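Local coordinates for protein sulfur oxygenase/reductase (Halothiobacillus neapolitanus, PDB 6QPA) that probably oxidises and reduces elemental sulfur as an iron-dependent sulfur oxygenase/reductase, assembled from 24 protein chains, at residues Gln47-Thr51 / Pro73-Phe77. Numbering follows the deposited sequence.
Sequences QLLQT and PMGMF
Start with Gln-50, the residue most covered here: its extended side chain (chi1 and chi2 both t) reaches across to the neighbouring strand, where OE1 accepts a hydrogen bond from Gly-75 N at 2.9 Å. Gln-50 N donates to Gly-75 O at 2.8 Å, so one glutamine holds both backbone polar groups of the glycine. A CB on Gly-75 would clash with that OE1. Two residues along, Leu-48 and Phe-77, both extended (phi/psi -113/126), form an antiparallel hydrogen-bonded pair, CA-CA 5.0 Å, with Leu-48 N to Phe-77 O at 2.8 Å and Phe-77 N to Leu-48 O at 2.9 Å. Their CB atoms lie 4.2 Å apart on the face where Ile-162 meets both side chains. Between these rungs, Leu-49 and Met-76 are a non-hydrogen-bonded pair, CA-CA 4.7 Å; Leu-49 CD1 rests 3.8 Å from Met-76 CG. Axes of segments 47-51 and 74-77 pass 4.8 Å apart, 164° between N-to-C directions. Strands 290-305 and 7-15 flank the pair in the antiparallel beta-barrel this single chain closes, consistent with the dimeric alpha-beta barrel clan.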
# COMPACT_ATOMS: atom_id res chain seq x y z
N GLN A 47 39.28 3.68 34.25
CA GLN A 47 38.72 2.75 33.27
C GLN A 47 38.61 3.49 31.93
O GLN A 47 37.83 4.44 31.79
CB GLN A 47 37.36 2.21 33.73
CG GLN A 47 36.86 1.04 32.85
CD GLN A 47 35.47 0.56 33.21
OE1 GLN A 47 34.54 1.36 33.34
NE2 GLN A 47 35.31 -0.75 33.37
N LEU A 48 39.43 3.07 30.97
CA LEU A 48 39.53 3.76 29.69
C LEU A 48 38.99 2.86 28.59
O LEU A 48 39.43 1.72 28.45
CB LEU A 48 40.98 4.13 29.41
CG LEU A 48 41.74 4.96 30.44
CD1 LEU A 48 43.19 5.16 30.00
CD2 LEU A 48 41.06 6.32 30.61
N LEU A 49 38.04 3.37 27.82
CA LEU A 49 37.48 2.66 26.68
C LEU A 49 37.94 3.34 25.40
O LEU A 49 37.80 4.56 25.25
CB LEU A 49 35.94 2.62 26.75
CG LEU A 49 35.30 1.78 25.65
CD1 LEU A 49 35.75 0.32 25.79
CD2 LEU A 49 33.77 1.88 25.69
N GLN A 50 38.51 2.58 24.47
CA GLN A 50 39.01 3.20 23.25
C GLN A 50 37.87 3.73 22.39
O GLN A 50 36.84 3.08 22.23
CB GLN A 50 39.85 2.22 22.43
CG GLN A 50 40.40 2.84 21.16
CD GLN A 50 41.24 1.86 20.39
OE1 GLN A 50 41.19 0.65 20.63
NE2 GLN A 50 42.02 2.36 19.46
N THR A 51 38.05 4.95 21.86
CA THR A 51 37.11 5.58 20.94
C THR A 51 37.66 5.76 19.54
O THR A 51 36.88 5.98 18.61
CB THR A 51 36.70 6.96 21.47
OG1 THR A 51 37.88 7.75 21.69
CG2 THR A 51 35.92 6.83 22.76
N PRO A 73 37.76 -5.65 17.68
CA PRO A 73 37.58 -5.23 19.07
C PRO A 73 38.01 -3.79 19.35
O PRO A 73 38.67 -3.15 18.54
CB PRO A 73 38.50 -6.20 19.83
CG PRO A 73 39.63 -6.41 18.87
CD PRO A 73 38.98 -6.46 17.51
N MET A 74 37.62 -3.29 20.50
CA MET A 74 38.03 -1.98 20.98
C MET A 74 38.92 -2.16 22.19
O MET A 74 38.73 -3.10 22.97
CB MET A 74 36.80 -1.13 21.30
CG MET A 74 35.93 -1.71 22.40
SD MET A 74 34.24 -1.06 22.29
CE MET A 74 34.55 0.64 21.89
N GLY A 75 39.91 -1.30 22.33
CA GLY A 75 40.79 -1.37 23.48
C GLY A 75 40.05 -1.02 24.75
O GLY A 75 39.15 -0.18 24.76
N MET A 76 40.41 -1.69 25.84
CA MET A 76 39.89 -1.37 27.16
C MET A 76 41.06 -1.45 28.12
O MET A 76 41.62 -2.52 28.32
CB MET A 76 38.76 -2.31 27.58
CG MET A 76 37.69 -1.61 28.38
SD MET A 76 37.92 -1.96 30.11
CE MET A 76 37.34 -3.67 30.15
N PHE A 77 41.47 -0.30 28.65
CA PHE A 77 42.62 -0.20 29.54
C PHE A 77 42.12 0.17 30.92
O PHE A 77 41.44 1.19 31.08
CB PHE A 77 43.62 0.86 29.09
CG PHE A 77 44.46 0.48 27.90
CD1 PHE A 77 44.08 -0.54 27.05
CD2 PHE A 77 45.64 1.17 27.64
CE1 PHE A 77 44.86 -0.87 25.94
CE2 PHE A 77 46.43 0.85 26.55
CZ PHE A 77 46.03 -0.19 25.69